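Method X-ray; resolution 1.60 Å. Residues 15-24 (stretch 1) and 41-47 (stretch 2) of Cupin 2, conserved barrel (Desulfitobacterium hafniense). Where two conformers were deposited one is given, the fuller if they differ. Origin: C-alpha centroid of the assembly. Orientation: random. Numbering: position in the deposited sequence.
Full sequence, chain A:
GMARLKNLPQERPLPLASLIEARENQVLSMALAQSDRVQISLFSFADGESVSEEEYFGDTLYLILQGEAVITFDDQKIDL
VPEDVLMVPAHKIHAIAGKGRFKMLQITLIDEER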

ATOM      1  N   PRO A  15      -0.126  -3.561 -12.147  1.00 14.62           N
ATOM      2  CA  PRO A  15      -1.012  -2.842 -11.270  1.00 17.04           C
ATOM      3  C   PRO A  15      -1.512  -3.782 -10.200  1.00 17.23           C
ATOM      4  O   PRO A  15      -1.839  -4.954 -10.455  1.00 13.84           O
ATOM      5  CB  PRO A  15      -2.176  -2.447 -12.191  1.00 19.25           C
ATOM      6  CG  PRO A  15      -1.806  -2.813 -13.516  1.00 20.94           C
ATOM      7  CD  PRO A  15      -0.688  -3.748 -13.485  1.00 16.91           C
ATOM      8  N   LEU A  16      -1.626  -3.264  -8.996  1.00 17.85           N
ATOM      9  CA  LEU A  16      -1.979  -4.039  -7.878  1.00 18.06           C
ATOM     10  C   LEU A  16      -3.391  -4.658  -8.029  1.00 14.45           C
ATOM     11  O   LEU A  16      -3.623  -5.843  -7.756  1.00 17.77           O
ATOM     12  CB  LEU A  16      -1.856  -3.111  -6.662  1.00 22.47           C
ATOM     13  CG  LEU A  16      -1.755  -3.716  -5.307  1.00 18.01           C
ATOM     14  CD1 LEU A  16      -0.662  -4.757  -5.144  1.00 17.10           C
ATOM     15  CD2 LEU A  16      -1.550  -2.475  -4.350  1.00 15.38           C
ATOM     16  N   ALA A  17      -4.305  -3.881  -8.622  1.00 16.65           N
ATOM     17  CA  ALA A  17      -5.665  -4.358  -8.883  1.00 15.07           C
ATOM     18  C   ALA A  17      -5.681  -5.576  -9.804  1.00 17.53           C
ATOM     19  O   ALA A  17      -6.586  -6.404  -9.758  1.00 22.85           O
ATOM     20  CB  ALA A  17      -6.497  -3.254  -9.510  1.00 15.23           C
ATOM     21  N   SER A  18      -4.692  -5.687 -10.681  1.00 17.14           N
ATOM     22  CA  SER A  18      -4.651  -6.790 -11.635  1.00 16.51           C
ATOM     23  C   SER A  18      -4.260  -8.135 -10.983  1.00 16.73           C
ATOM     24  O   SER A  18      -4.361  -9.167 -11.637  1.00 20.14           O
ATOM     25  CB  SER A  18      -3.744  -6.440 -12.839  1.00 16.30           C
ATOM     26  OG  SER A  18      -2.403  -6.598 -12.492  1.00 21.74           O
ATOM     27  N   LEU A  19      -3.811  -8.137  -9.729  1.00 15.37           N
ATOM     28  CA  LEU A  19      -3.331  -9.342  -9.075  1.00 14.44           C
ATOM     29  C   LEU A  19      -4.484 -10.164  -8.448  1.00 15.51           C
ATOM     30  O   LEU A  19      -4.266 -11.287  -8.050  1.00 19.60           O
ATOM     31  CB  LEU A  19      -2.291  -9.035  -8.017  1.00 15.72           C
ATOM     32  CG  LEU A  19      -0.997  -8.349  -8.501  1.00 15.01           C
ATOM     33  CD1 LEU A  19      -0.146  -8.107  -7.273  1.00 13.89           C
ATOM     34  CD2 LEU A  19      -0.262  -9.161  -9.537  1.00 22.75           C
ATOM     35  N   ILE A  20      -5.688  -9.602  -8.408  1.00 18.21           N
ATOM     36  CA  ILE A  20      -6.861 -10.293  -7.848  1.00 17.65           C
ATOM     37  C   ILE A  20      -8.096 -10.012  -8.717  1.00 16.40           C
ATOM     38  O   ILE A  20      -8.316  -8.881  -9.152  1.00 18.72           O
ATOM     39  CB  ILE A  20      -7.084  -9.927  -6.349  1.00 17.07           C
ATOM     40  CG1 ILE A  20      -7.999 -10.927  -5.638  1.00 20.30           C
ATOM     41  CG2 ILE A  20      -7.631  -8.508  -6.145  1.00 16.76           C
ATOM     42  CD1 ILE A  20      -7.925 -10.792  -4.126  1.00 19.72           C
ATOM     43  N   GLU A  21      -8.902 -11.030  -8.976  1.00 15.51           N
ATOM     44  CA  GLU A  21     -10.187 -10.808  -9.645  1.00 18.66           C
ATOM     45  C   GLU A  21     -11.242 -10.295  -8.673  1.00 19.58           C
ATOM     46  O   GLU A  21     -11.033 -10.317  -7.471  1.00 19.92           O
ATOM     47  CB  GLU A  21     -10.668 -12.093 -10.310  1.00 20.55           C
ATOM     48  CG  GLU A  21      -9.696 -12.535 -11.394  1.00 23.73           C
ATOM     49  CD  GLU A  21      -9.766 -14.029 -11.680  1.00 33.99           C
ATOM     50  OE1 GLU A  21      -9.372 -14.839 -10.813  1.00 38.27           O
ATOM     51  OE2 GLU A  21     -10.211 -14.387 -12.774  1.00 35.95           O
ATOM     52  N   ALA A  22     -12.353  -9.795  -9.208  1.00 19.72           N
ATOM     53  CA  ALA A  22     -13.481  -9.463  -8.397  0.50 20.10           C
ATOM     54  C   ALA A  22     -14.651 -10.339  -8.909  0.50 19.33           C
ATOM     55  O   ALA A  22     -14.740 -10.732 -10.091  0.50 18.71           O
ATOM     56  CB  ALA A  22     -13.731  -7.909  -8.382  1.00 19.63           C
ATOM     57  N   ARG A  23     -15.462 -10.794  -7.974  0.50 16.98           N
ATOM     58  CA  ARG A  23     -16.558 -11.681  -8.309  1.00 16.46           C
ATOM     59  C   ARG A  23     -17.784 -11.150  -7.586  1.00 14.96           C
ATOM     60  O   ARG A  23     -17.687 -10.539  -6.524  1.00 16.39           O
ATOM     61  CB  ARG A  23     -16.256 -13.115  -7.871  1.00 16.76           C
ATOM     62  CG  ARG A  23     -15.115 -13.816  -8.629  1.00 23.82           C
ATOM     63  CD  ARG A  23     -15.653 -14.587  -9.819  1.00 36.74           C
ATOM     64  NE  ARG A  23     -14.623 -15.346 -10.524  1.00 39.84           N
ATOM     65  CZ  ARG A  23     -13.740 -14.829 -11.382  1.00 47.20           C
ATOM     66  NH1 ARG A  23     -13.732 -13.527 -11.682  1.00 45.56           N
ATOM     67  NH2 ARG A  23     -12.847 -15.629 -11.951  1.00 46.10           N
ATOM     68  N   GLU A  24     -18.952 -11.395  -8.161  1.00 11.97           N
ATOM     69  CA  GLU A  24     -20.210 -10.954  -7.572  1.00 15.06           C
ATOM     70  C   GLU A  24     -20.529 -11.732  -6.292  1.00 14.14           C
ATOM     71  O   GLU A  24     -21.014 -11.182  -5.306  1.00 14.57           O
ATOM     72  CB  GLU A  24     -21.347 -11.203  -8.585  1.00 15.35           C
ATOM     73  CG  GLU A  24     -22.627 -10.484  -8.265  1.00 25.66           C
ATOM     74  CD  GLU A  24     -22.487  -8.960  -8.268  1.00 35.47           C
ATOM     75  OE1 GLU A  24     -21.559  -8.409  -8.905  1.00 30.69           O
ATOM     76  OE2 GLU A  24     -23.321  -8.312  -7.612  1.00 46.69           O
TER
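Stretch 2 41-47: SLFSFAD

The two backbones run side by side in the same direction, yet no direct backbone-to-backbone hydrogen bond joins them; a serine and two waters do the work. Ser44, chi1 in the p well, gives its OG proton to the carbonyl of Glu21, with OG to O just 2.6 Å. Ser44 OG also accepts from water 1 at 2.9 Å, and that water's oxygen in turn accepts from Arg23 N at 2.8 Å. Further along, water 2 takes the proton of Ala46 N at 2.8 Å and reaches Glu24 O at 3.0 Å through a weak bond.

Residues Ser41 to Ala46 belong to a strand that begins earlier in the chain, and its alternation sets the rule: Leu42, Ser44 and Ala46 point toward stretch 1, Phe43 and Phe45 away. The register pairs Ile20 with Leu42, Ala22 with Ser44 and Glu24 with Ala46, the CA atoms closing from 7.2 Å to 5.4 and 5.3 Å. At the wide end Leu42 fills the gap beside the 3-10 turn: its CD2 lies 4.2 Å from Leu16 CG, its CD1 3.9 Å from Leu19 CB, and its CB 4.1 Å from Ile20 CD1. At the narrow end a methyl suffices, Ala46 CB resting 3.3 Å from Glu24 O.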

ATOM      1  N   SER A  41      -2.688  -7.838   2.880  1.00 14.07           N
ATOM      2  CA  SER A  41      -3.572  -8.692   2.105  1.00 13.40           C
ATOM      3  C   SER A  41      -4.292  -7.913   1.022  1.00 15.17           C
ATOM      4  O   SER A  41      -4.663  -6.750   1.202  1.00 14.08           O
ATOM      5  CB  SER A  41      -4.679  -9.269   2.981  1.00 14.94           C
ATOM      6  OG  SER A  41      -4.199  -9.736   4.244  1.00 19.70           O
ATOM      7  N   LEU A  42      -4.601  -8.619  -0.059  1.00 10.94           N
ATOM      8  CA  LEU A  42      -5.534  -8.137  -1.079  1.00 12.61           C
ATOM      9  C   LEU A  42      -6.865  -8.881  -0.894  1.00 12.27           C
ATOM     10  O   LEU A  42      -6.866 -10.093  -0.670  1.00 13.19           O
ATOM     11  CB  LEU A  42      -5.037  -8.407  -2.503  1.00 14.06           C
ATOM     12  CG  LEU A  42      -3.860  -7.642  -3.045  1.00 14.56           C
ATOM     13  CD1 LEU A  42      -3.659  -8.006  -4.532  1.00 19.06           C
ATOM     14  CD2 LEU A  42      -4.048  -6.107  -2.760  1.00 18.59           C
ATOM     15  N   PHE A  43      -7.975  -8.170  -1.012  1.00 12.53           N
ATOM     16  CA  PHE A  43      -9.287  -8.763  -0.905  1.00 14.25           C
ATOM     17  C   PHE A  43     -10.162  -8.216  -2.005  1.00 12.93           C
ATOM     18  O   PHE A  43     -10.006  -7.044  -2.419  1.00 12.71           O
ATOM     19  CB  PHE A  43     -10.020  -8.401   0.380  1.00 13.86           C
ATOM     20  CG  PHE A  43      -9.405  -8.909   1.594  1.00 15.70           C
ATOM     21  CD1 PHE A  43      -9.572 -10.246   1.988  1.00 19.56           C
ATOM     22  CD2 PHE A  43      -8.673  -8.079   2.415  1.00 19.99           C
ATOM     23  CE1 PHE A  43      -8.982 -10.741   3.184  1.00 22.65           C
ATOM     24  CE2 PHE A  43      -8.055  -8.601   3.586  1.00 20.63           C
ATOM     25  CZ  PHE A  43      -8.223  -9.914   3.965  1.00 23.59           C
ATOM     26  N   SER A  44     -11.124  -9.033  -2.425  1.00 13.53           N
ATOM     27  CA  SER A  44     -12.213  -8.544  -3.249  1.00 13.21           C
ATOM     28  C   SER A  44     -13.503  -9.236  -2.884  1.00 12.75           C
ATOM     29  O   SER A  44     -13.494 -10.443  -2.568  1.00 13.77           O
ATOM     30  CB  SER A  44     -11.895  -8.789  -4.689  1.00 13.18           C
ATOM     31  OG  SER A  44     -11.899 -10.154  -4.984  1.00 18.45           O
ATOM     32  N   PHE A  45     -14.598  -8.480  -2.888  1.00 14.21           N
ATOM     33  CA  PHE A  45     -15.930  -9.026  -2.796  1.00 14.76           C
ATOM     34  C   PHE A  45     -16.932  -7.985  -3.244  1.00 12.74           C
ATOM     35  O   PHE A  45     -16.551  -6.853  -3.584  1.00 15.97           O
ATOM     36  CB  PHE A  45     -16.242  -9.597  -1.403  1.00 18.02           C
ATOM     37  CG  PHE A  45     -16.148  -8.616  -0.275  1.00 18.55           C
ATOM     38  CD1 PHE A  45     -14.929  -8.344   0.309  1.00 22.64           C
ATOM     39  CD2 PHE A  45     -17.306  -8.021   0.247  1.00 19.90           C
ATOM     40  CE1 PHE A  45     -14.838  -7.454   1.367  1.00 27.92           C
ATOM     41  CE2 PHE A  45     -17.236  -7.140   1.316  1.00 23.81           C
ATOM     42  CZ  PHE A  45     -15.999  -6.851   1.873  1.00 23.07           C
ATOM     43  N   ALA A  46     -18.204  -8.350  -3.207  1.00 13.05           N
ATOM     44  CA  ALA A  46     -19.262  -7.461  -3.660  1.00 15.98           C
ATOM     45  C   ALA A  46     -20.254  -7.321  -2.531  1.00 21.31           C
ATOM     46  O   ALA A  46     -20.525  -8.283  -1.798  1.00 23.11           O
ATOM     47  CB  ALA A  46     -19.955  -8.032  -4.895  1.00 19.55           C
ATOM     48  N   ASP A  47     -20.793  -6.117  -2.377  1.00 25.19           N
ATOM     49  CA  ASP A  47     -21.890  -5.861  -1.433  1.00 26.19           C
ATOM     50  C   ASP A  47     -21.557  -6.367   0.005  1.00 28.99           C
ATOM     51  O   ASP A  47     -20.435  -6.135   0.505  1.00 26.32           O
ATOM     52  CB  ASP A  47     -23.176  -6.400  -2.063  1.00 26.27           C
ATOM     53  CG  ASP A  47     -23.510  -5.684  -3.404  1.00 26.57           C
ATOM     54  OD1 ASP A  47     -23.260  -4.464  -3.529  1.00 24.76           O
ATOM     55  OD2 ASP A  47     -24.014  -6.321  -4.341  1.00 29.93           O
TER
HETATM   56  O   HOH W   1     -14.560 -11.103  -5.376  1.00 13.38           O
HETATM   57  O   HOH W   2     -18.729 -11.127  -3.386  1.00 18.96           O